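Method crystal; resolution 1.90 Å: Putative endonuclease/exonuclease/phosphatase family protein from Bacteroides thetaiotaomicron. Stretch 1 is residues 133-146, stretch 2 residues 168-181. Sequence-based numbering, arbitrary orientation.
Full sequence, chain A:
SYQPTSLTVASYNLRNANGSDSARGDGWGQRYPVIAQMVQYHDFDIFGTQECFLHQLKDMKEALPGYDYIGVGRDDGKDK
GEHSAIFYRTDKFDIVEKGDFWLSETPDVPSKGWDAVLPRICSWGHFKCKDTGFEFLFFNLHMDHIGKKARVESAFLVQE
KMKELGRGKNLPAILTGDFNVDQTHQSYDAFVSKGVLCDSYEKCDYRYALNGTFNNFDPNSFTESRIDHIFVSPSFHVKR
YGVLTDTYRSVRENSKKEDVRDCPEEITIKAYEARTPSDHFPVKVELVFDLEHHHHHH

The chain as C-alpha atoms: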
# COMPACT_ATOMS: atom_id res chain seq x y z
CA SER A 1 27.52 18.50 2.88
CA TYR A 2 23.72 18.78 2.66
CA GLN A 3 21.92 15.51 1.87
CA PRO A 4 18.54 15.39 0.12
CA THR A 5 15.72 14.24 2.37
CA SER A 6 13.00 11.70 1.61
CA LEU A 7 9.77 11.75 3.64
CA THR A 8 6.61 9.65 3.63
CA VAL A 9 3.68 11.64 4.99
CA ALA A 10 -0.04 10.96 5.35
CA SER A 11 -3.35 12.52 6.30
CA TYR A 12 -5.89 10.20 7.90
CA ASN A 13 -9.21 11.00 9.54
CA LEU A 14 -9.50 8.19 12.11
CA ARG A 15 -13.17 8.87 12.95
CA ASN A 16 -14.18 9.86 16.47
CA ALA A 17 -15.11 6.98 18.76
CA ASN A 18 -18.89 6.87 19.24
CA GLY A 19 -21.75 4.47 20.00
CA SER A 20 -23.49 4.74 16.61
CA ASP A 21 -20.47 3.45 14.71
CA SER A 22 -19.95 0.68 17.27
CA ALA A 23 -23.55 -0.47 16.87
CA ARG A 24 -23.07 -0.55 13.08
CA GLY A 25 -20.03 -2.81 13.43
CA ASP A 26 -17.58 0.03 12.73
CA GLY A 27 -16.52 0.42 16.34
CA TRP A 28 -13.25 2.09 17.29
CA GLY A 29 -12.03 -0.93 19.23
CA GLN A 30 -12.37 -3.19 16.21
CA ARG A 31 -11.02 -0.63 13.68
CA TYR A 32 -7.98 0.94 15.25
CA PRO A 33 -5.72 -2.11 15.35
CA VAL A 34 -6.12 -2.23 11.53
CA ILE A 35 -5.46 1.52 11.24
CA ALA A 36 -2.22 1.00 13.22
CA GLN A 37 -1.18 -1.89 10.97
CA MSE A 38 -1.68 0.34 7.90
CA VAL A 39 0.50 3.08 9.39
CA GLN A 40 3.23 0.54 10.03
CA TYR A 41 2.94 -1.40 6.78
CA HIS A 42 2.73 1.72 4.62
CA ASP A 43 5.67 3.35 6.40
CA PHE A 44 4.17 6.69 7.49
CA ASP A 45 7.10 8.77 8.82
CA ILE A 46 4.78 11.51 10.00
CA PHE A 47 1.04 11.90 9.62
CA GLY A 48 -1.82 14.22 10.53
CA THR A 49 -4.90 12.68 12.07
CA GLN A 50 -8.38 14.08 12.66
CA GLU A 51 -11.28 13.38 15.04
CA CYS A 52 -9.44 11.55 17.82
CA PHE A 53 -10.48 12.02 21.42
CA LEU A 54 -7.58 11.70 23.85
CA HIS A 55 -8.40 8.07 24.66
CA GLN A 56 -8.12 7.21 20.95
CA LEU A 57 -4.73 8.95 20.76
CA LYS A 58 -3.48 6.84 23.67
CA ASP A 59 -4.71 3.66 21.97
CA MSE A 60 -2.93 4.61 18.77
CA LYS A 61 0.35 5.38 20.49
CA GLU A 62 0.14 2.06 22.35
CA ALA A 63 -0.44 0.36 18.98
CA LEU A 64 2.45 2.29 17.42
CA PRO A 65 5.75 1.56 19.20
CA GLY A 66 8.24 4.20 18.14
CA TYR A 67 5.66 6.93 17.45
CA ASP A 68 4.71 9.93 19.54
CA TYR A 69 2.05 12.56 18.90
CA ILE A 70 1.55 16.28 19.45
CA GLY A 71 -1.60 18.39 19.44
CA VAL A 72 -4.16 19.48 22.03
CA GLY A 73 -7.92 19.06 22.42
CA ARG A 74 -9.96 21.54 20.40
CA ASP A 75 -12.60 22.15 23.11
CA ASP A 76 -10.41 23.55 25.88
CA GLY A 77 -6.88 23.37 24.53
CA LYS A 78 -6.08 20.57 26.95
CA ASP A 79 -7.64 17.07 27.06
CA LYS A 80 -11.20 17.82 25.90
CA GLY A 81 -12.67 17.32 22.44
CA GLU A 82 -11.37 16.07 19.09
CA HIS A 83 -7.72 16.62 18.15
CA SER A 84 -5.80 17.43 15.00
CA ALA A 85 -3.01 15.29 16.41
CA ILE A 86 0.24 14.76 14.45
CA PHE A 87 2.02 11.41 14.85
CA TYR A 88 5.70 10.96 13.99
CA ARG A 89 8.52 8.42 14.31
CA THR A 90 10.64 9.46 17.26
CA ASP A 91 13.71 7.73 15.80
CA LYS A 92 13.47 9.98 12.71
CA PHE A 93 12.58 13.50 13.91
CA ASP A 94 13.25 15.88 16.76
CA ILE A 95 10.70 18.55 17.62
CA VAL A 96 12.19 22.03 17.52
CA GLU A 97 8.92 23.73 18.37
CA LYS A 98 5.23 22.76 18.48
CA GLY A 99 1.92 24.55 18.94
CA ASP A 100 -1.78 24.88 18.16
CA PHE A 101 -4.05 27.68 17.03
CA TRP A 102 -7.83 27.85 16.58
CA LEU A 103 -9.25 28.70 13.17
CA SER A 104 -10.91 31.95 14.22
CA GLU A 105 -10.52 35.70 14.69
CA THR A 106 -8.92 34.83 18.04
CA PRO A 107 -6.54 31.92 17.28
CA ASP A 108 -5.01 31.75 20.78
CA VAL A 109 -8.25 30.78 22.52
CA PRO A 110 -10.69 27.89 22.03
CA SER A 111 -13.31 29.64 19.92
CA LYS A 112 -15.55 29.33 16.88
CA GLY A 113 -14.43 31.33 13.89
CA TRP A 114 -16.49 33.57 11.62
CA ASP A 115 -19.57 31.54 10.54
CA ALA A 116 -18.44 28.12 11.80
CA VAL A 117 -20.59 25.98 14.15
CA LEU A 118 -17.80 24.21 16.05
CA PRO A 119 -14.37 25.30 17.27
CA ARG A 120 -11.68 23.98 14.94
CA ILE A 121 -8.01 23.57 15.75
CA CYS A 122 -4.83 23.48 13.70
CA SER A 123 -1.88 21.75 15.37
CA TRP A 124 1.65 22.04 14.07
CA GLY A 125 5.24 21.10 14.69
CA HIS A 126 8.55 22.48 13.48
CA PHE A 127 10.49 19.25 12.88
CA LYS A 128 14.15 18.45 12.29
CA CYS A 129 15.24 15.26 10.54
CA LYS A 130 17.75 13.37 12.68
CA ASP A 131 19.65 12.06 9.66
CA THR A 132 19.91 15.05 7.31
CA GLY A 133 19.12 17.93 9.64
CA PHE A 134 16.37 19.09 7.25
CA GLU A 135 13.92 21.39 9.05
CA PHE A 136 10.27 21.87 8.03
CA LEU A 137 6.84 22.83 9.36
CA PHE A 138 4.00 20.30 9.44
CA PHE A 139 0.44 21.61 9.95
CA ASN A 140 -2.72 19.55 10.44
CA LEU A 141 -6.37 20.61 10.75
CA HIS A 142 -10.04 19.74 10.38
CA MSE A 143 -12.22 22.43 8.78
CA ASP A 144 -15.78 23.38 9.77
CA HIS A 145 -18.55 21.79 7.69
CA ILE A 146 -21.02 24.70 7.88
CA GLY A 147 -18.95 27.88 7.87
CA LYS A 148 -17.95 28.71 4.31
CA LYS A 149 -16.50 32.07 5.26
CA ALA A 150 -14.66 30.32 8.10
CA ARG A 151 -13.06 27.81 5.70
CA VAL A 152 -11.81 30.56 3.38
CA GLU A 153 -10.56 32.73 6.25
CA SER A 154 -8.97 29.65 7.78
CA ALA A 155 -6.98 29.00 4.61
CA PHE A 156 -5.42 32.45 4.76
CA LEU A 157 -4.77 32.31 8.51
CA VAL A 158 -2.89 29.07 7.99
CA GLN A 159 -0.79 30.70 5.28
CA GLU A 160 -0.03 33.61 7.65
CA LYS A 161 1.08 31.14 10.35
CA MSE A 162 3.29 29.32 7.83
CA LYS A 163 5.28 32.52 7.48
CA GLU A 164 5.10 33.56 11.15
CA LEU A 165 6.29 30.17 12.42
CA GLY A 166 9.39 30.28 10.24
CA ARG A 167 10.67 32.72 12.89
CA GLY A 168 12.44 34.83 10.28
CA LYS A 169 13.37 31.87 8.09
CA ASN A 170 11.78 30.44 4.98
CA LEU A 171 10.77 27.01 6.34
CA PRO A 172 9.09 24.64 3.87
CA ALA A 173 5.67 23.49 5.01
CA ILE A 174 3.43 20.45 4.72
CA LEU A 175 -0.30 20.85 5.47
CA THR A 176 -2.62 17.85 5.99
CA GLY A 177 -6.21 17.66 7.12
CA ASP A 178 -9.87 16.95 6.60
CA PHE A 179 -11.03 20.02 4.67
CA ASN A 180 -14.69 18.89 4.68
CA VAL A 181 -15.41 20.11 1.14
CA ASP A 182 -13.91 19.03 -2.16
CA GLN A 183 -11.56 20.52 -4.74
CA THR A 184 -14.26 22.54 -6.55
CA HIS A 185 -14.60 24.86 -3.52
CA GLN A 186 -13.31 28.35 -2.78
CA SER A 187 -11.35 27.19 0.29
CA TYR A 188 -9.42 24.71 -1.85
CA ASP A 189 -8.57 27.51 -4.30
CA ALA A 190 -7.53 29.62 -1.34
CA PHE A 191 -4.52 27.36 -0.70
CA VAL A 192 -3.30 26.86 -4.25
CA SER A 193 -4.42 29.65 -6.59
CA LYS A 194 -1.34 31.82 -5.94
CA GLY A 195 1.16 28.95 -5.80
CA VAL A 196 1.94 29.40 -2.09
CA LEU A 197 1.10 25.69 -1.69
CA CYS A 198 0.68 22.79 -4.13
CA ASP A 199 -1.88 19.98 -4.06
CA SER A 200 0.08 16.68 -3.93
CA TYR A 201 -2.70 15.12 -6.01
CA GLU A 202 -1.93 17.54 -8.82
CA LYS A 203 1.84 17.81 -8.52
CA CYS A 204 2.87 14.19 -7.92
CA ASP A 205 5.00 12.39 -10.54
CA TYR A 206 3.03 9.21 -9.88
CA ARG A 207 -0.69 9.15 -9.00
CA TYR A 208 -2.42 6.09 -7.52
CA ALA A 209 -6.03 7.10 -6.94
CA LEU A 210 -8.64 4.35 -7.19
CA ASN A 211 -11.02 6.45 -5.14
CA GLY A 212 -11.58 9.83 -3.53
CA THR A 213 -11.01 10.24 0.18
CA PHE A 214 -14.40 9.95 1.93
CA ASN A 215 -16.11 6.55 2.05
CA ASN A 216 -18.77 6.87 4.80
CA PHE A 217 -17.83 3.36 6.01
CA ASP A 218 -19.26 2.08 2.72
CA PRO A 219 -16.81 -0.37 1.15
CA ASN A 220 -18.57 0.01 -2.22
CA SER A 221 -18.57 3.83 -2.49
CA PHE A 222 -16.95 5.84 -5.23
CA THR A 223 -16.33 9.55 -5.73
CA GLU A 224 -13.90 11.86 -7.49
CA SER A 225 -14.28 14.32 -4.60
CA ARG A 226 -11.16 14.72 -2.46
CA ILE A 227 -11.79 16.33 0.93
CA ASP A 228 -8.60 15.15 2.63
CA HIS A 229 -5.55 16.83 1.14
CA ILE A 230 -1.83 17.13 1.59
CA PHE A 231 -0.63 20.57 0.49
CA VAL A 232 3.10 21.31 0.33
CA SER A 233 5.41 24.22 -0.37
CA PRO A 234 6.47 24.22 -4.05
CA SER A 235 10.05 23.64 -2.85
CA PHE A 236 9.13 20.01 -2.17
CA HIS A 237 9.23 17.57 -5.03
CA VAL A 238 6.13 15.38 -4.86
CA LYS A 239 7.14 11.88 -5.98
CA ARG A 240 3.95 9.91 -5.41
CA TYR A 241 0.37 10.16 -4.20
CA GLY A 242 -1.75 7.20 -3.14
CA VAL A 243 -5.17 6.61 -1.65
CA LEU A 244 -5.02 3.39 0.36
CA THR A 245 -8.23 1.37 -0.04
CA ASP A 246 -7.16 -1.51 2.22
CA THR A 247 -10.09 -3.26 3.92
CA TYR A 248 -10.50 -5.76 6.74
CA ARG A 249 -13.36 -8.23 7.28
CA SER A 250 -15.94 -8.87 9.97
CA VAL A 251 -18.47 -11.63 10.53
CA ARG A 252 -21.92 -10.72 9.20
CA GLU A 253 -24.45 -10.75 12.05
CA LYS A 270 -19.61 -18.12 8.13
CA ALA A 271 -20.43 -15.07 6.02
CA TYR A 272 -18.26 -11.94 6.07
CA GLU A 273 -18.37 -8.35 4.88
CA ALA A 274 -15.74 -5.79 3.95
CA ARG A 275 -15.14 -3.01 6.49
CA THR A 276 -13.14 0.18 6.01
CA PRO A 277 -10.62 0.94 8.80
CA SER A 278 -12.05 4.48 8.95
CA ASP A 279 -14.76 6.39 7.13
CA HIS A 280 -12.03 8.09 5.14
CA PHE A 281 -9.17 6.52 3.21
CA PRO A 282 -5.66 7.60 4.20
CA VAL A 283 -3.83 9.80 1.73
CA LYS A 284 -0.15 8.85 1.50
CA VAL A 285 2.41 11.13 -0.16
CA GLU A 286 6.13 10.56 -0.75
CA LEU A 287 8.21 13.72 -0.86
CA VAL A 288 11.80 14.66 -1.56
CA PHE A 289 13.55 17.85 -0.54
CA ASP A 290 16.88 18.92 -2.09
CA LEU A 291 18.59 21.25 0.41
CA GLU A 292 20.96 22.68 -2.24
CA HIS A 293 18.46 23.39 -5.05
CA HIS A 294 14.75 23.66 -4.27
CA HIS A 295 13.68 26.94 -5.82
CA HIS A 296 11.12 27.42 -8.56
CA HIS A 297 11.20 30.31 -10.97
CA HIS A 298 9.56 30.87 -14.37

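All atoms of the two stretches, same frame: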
# COMPACT_ATOMS: atom_id res chain seq x y z
N GLY A 133 19.23 16.61 9.04
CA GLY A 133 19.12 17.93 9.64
C GLY A 133 18.07 18.82 8.99
O GLY A 133 17.85 19.96 9.43
N PHE A 134 17.40 18.31 7.96
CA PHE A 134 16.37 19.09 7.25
C PHE A 134 15.29 19.55 8.23
O PHE A 134 14.73 18.74 8.97
CB PHE A 134 15.75 18.24 6.13
CG PHE A 134 14.56 18.87 5.45
CD1 PHE A 134 14.64 20.16 4.93
CD2 PHE A 134 13.38 18.18 5.31
CE1 PHE A 134 13.55 20.75 4.32
CE2 PHE A 134 12.29 18.76 4.68
CZ PHE A 134 12.38 20.04 4.18
N GLU A 135 14.99 20.84 8.22
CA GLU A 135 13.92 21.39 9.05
C GLU A 135 12.71 21.81 8.22
O GLU A 135 12.85 22.37 7.14
CB GLU A 135 14.45 22.59 9.86
CG GLU A 135 15.51 22.19 10.87
CD GLU A 135 15.97 23.35 11.73
OE1 GLU A 135 15.13 24.17 12.14
OE2 GLU A 135 17.19 23.43 11.99
N PHE A 136 11.51 21.56 8.75
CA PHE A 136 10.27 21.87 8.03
C PHE A 136 9.12 22.05 9.02
O PHE A 136 9.21 21.62 10.17
CB PHE A 136 9.92 20.76 7.01
CG PHE A 136 9.67 19.40 7.64
CD1 PHE A 136 8.38 18.96 7.90
CD2 PHE A 136 10.73 18.57 7.97
CE1 PHE A 136 8.15 17.71 8.48
CE2 PHE A 136 10.52 17.34 8.55
CZ PHE A 136 9.22 16.90 8.80
N LEU A 137 8.06 22.71 8.57
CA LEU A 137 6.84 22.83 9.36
C LEU A 137 5.82 21.82 8.86
O LEU A 137 5.71 21.58 7.66
CB LEU A 137 6.24 24.23 9.21
CG LEU A 137 7.09 25.38 9.76
CD1 LEU A 137 6.53 26.74 9.31
CD2 LEU A 137 7.13 25.26 11.28
N PHE A 138 5.09 21.22 9.79
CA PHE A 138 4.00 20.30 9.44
C PHE A 138 2.74 20.78 10.16
O PHE A 138 2.72 20.84 11.39
CB PHE A 138 4.37 18.89 9.93
CG PHE A 138 3.52 17.79 9.36
CD1 PHE A 138 2.24 17.56 9.83
CD2 PHE A 138 4.04 16.93 8.40
CE1 PHE A 138 1.46 16.53 9.31
CE2 PHE A 138 3.26 15.90 7.88
CZ PHE A 138 1.98 15.70 8.33
N PHE A 139 1.70 21.13 9.40
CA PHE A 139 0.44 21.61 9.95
C PHE A 139 -0.64 20.58 9.70
O PHE A 139 -0.62 19.92 8.67
CB PHE A 139 0.00 22.88 9.22
CG PHE A 139 0.88 24.08 9.49
CD1 PHE A 139 2.04 24.27 8.77
CD2 PHE A 139 0.51 25.01 10.44
CE1 PHE A 139 2.83 25.39 9.01
CE2 PHE A 139 1.30 26.13 10.68
CZ PHE A 139 2.45 26.31 9.97
N ASN A 140 -1.62 20.49 10.60
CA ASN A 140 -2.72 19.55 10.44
C ASN A 140 -4.00 20.15 11.01
O ASN A 140 -3.97 20.78 12.06
CB ASN A 140 -2.36 18.25 11.15
CG ASN A 140 -3.44 17.21 11.07
OD1 ASN A 140 -3.99 16.94 10.00
ND2 ASN A 140 -3.76 16.60 12.22
N LEU A 141 -5.12 19.98 10.31
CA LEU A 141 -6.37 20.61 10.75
C LEU A 141 -7.60 19.84 10.29
O LEU A 141 -7.50 18.87 9.54
CB LEU A 141 -6.45 22.07 10.25
CG LEU A 141 -6.40 22.35 8.74
CD1 LEU A 141 -7.71 21.98 8.03
CD2 LEU A 141 -6.09 23.81 8.48
N HIS A 142 -8.75 20.29 10.77
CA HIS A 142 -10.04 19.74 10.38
C HIS A 142 -10.98 20.93 10.29
O HIS A 142 -11.28 21.56 11.30
CB HIS A 142 -10.52 18.74 11.43
CG HIS A 142 -11.79 18.04 11.05
ND1 HIS A 142 -12.31 16.99 11.78
CD2 HIS A 142 -12.65 18.24 10.02
CE1 HIS A 142 -13.43 16.57 11.21
NE2 HIS A 142 -13.66 17.31 10.15
N MSE A 143 -11.41 21.25 9.07
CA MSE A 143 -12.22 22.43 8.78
C MSE A 143 -13.67 22.29 9.25
O MSE A 143 -14.16 21.18 9.49
CB MSE A 143 -12.21 22.69 7.28
CG MSE A 143 -10.87 23.07 6.69
SE MSE A 143 -10.44 24.90 7.23
CE MSE A 143 -9.52 25.48 5.62
N ASP A 144 -14.38 23.42 9.36
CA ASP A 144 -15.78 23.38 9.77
C ASP A 144 -16.65 23.00 8.57
O ASP A 144 -16.34 23.37 7.44
CB ASP A 144 -16.22 24.74 10.32
CG ASP A 144 -17.57 24.67 11.01
OD1 ASP A 144 -18.56 25.18 10.45
OD2 ASP A 144 -17.64 24.08 12.10
N HIS A 145 -17.73 22.27 8.80
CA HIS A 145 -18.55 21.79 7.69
C HIS A 145 -19.62 22.79 7.25
O HIS A 145 -20.09 22.73 6.12
CB HIS A 145 -19.20 20.44 8.02
CG HIS A 145 -20.05 20.47 9.26
ND1 HIS A 145 -19.55 20.83 10.49
CD2 HIS A 145 -21.36 20.20 9.45
CE1 HIS A 145 -20.52 20.77 11.39
NE2 HIS A 145 -21.62 20.38 10.79
N ILE A 146 -19.97 23.71 8.14
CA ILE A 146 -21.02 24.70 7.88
C ILE A 146 -20.49 26.06 7.43
O ILE A 146 -21.01 26.66 6.49
CB ILE A 146 -21.90 24.95 9.13
CG1 ILE A 146 -22.59 23.66 9.59
CG2 ILE A 146 -22.90 26.07 8.86
CD1 ILE A 146 -23.36 22.94 8.51
N GLY A 168 11.46 34.06 11.02
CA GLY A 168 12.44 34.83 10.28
C GLY A 168 13.05 34.04 9.14
O GLY A 168 13.70 34.62 8.27
N LYS A 169 12.84 32.73 9.15
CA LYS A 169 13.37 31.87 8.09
C LYS A 169 12.25 31.37 7.19
O LYS A 169 11.08 31.40 7.55
CB LYS A 169 14.13 30.67 8.67
CG LYS A 169 15.41 31.03 9.40
CD LYS A 169 16.13 29.77 9.86
CE LYS A 169 15.15 28.80 10.52
NZ LYS A 169 15.81 27.58 11.09
N ASN A 170 12.66 30.88 6.04
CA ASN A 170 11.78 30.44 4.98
C ASN A 170 11.57 28.92 5.06
O ASN A 170 11.99 28.19 4.17
CB ASN A 170 12.45 30.82 3.66
CG ASN A 170 11.58 30.57 2.46
OD1 ASN A 170 12.08 30.17 1.40
ND2 ASN A 170 10.28 30.80 2.61
N LEU A 171 10.92 28.45 6.12
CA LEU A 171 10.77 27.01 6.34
C LEU A 171 9.73 26.43 5.39
O LEU A 171 8.63 26.96 5.28
CB LEU A 171 10.33 26.72 7.78
CG LEU A 171 11.31 27.00 8.92
CD1 LEU A 171 10.69 26.55 10.22
CD2 LEU A 171 12.64 26.30 8.68
N PRO A 172 10.08 25.32 4.71
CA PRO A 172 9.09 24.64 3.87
C PRO A 172 8.00 24.06 4.74
O PRO A 172 8.28 23.71 5.89
CB PRO A 172 9.89 23.49 3.23
CG PRO A 172 11.33 23.81 3.49
CD PRO A 172 11.37 24.62 4.74
N ALA A 173 6.79 23.96 4.22
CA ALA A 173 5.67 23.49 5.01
C ALA A 173 4.91 22.36 4.32
O ALA A 173 4.87 22.27 3.09
CB ALA A 173 4.71 24.65 5.32
N ILE A 174 4.32 21.51 5.15
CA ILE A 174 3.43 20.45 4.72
C ILE A 174 2.16 20.67 5.52
O ILE A 174 2.23 20.87 6.73
CB ILE A 174 4.01 19.08 5.08
CG1 ILE A 174 5.35 18.88 4.37
CG2 ILE A 174 2.97 17.97 4.79
CD1 ILE A 174 6.12 17.62 4.81
N LEU A 175 1.02 20.65 4.84
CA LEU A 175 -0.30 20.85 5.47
C LEU A 175 -1.22 19.69 5.15
O LEU A 175 -1.50 19.44 3.97
CB LEU A 175 -0.93 22.16 4.96
CG LEU A 175 -2.42 22.39 5.25
CD1 LEU A 175 -2.69 22.52 6.74
CD2 LEU A 175 -2.94 23.62 4.49
N THR A 176 -1.68 18.96 6.17
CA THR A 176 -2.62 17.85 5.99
C THR A 176 -3.94 18.20 6.65
O THR A 176 -4.01 19.16 7.42
CB THR A 176 -2.11 16.54 6.67
OG1 THR A 176 -1.95 16.76 8.08
CG2 THR A 176 -0.77 16.11 6.09
N GLY A 177 -4.98 17.43 6.39
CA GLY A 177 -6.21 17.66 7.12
C GLY A 177 -7.44 17.11 6.45
O GLY A 177 -7.37 16.62 5.32
N ASP A 178 -8.55 17.19 7.16
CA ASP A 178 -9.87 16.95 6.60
C ASP A 178 -10.45 18.34 6.33
O ASP A 178 -10.73 19.09 7.27
CB ASP A 178 -10.73 16.18 7.59
CG ASP A 178 -12.17 15.94 7.10
OD1 ASP A 178 -12.60 16.60 6.13
OD2 ASP A 178 -12.87 15.11 7.71
N PHE A 179 -10.60 18.68 5.06
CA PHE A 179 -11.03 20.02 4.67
C PHE A 179 -12.54 20.10 4.43
O PHE A 179 -13.06 21.17 4.08
CB PHE A 179 -10.21 20.51 3.47
CG PHE A 179 -8.76 20.68 3.80
CD1 PHE A 179 -7.91 19.58 3.83
CD2 PHE A 179 -8.25 21.94 4.11
CE1 PHE A 179 -6.56 19.74 4.16
CE2 PHE A 179 -6.92 22.10 4.44
CZ PHE A 179 -6.06 21.01 4.46
N ASN A 180 -13.22 18.98 4.66
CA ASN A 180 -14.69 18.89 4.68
C ASN A 180 -15.38 19.08 3.34
O ASN A 180 -16.37 18.41 3.06
CB ASN A 180 -15.30 19.80 5.76
CG ASN A 180 -15.86 19.01 6.94
OD1 ASN A 180 -15.73 19.41 8.11
ND2 ASN A 180 -16.48 17.87 6.65
N VAL A 181 -14.86 19.96 2.49
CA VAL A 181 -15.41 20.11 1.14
C VAL A 181 -14.36 19.83 0.08
O VAL A 181 -13.17 19.91 0.35
CB VAL A 181 -15.97 21.52 0.90
CG1 VAL A 181 -17.06 21.85 1.92
CG2 VAL A 181 -14.82 22.54 0.93
O HOH W 1 -15.30 15.69 7.86

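Strands 135-142 and 173-178 run side by side in the same direction, their axes 16° apart and 4.6 Å at closest approach. Six parallel bridges, from Leu137 with Ala173 to His142 with Asp178, keep CA-CA spacings between 4.5 and 4.8 Å. The hydrogen bonds follow the parallel pattern, in which Leu137, Phe139 and Leu141 use both N and O: Leu137 N donates to Pro172 O (2.9 Å, 173°) and Ile174 N to Leu137 O (2.9 Å), then Phe139 N to Ile174 O (2.7 Å, 171°) and Thr176 N to Phe139 O (2.9 Å). Around Gly177 the bonds lengthen and bend, Leu141 N to Thr176 O being 3.2 Å at 143° and Asp178 N to Leu141 O 3.1 Å at 141°, before Met143 N reaches Asp178 O at 2.9 Å. Gly177 suits this point: its phi/psi of 159/173 calls for glycine, and an ideal CB would lie 2.5 Å from Leu141 O.

Side chains alternate between the two faces. Leu137, Phe139, Leu141, Ala173 and Leu175 share one, an apolar layer in which Phe139 CB meets Leu175 CD1 at 3.7 Å. Leu141 CD1 sits over the face of the ring of Phe179, just past the second strand, 4.1 Å from its centroid, and selenomethionine Met143 adds CG at 3.8 Å from Phe179 CD2. Ahead of the bridged residues, on the Leu137 side, Glu135 OE1 and Lys169 NZ form a long salt bridge (3.6 Å).

The other face changes character along its length. Phe138 CE2 packs on Ile174 CG2 (3.7 Å), whereas Thr176 OG1, with chi1 in p, donates to Asn140 OD1 at 2.8 Å. Further on, Asp178 CB lies over the His142 ring; His142 NE2 and Asp178 OD2, 3.4 Å apart, have poor angles for direct bonding, but water 1 bridges them. Altogether the contact buries 1092 Å².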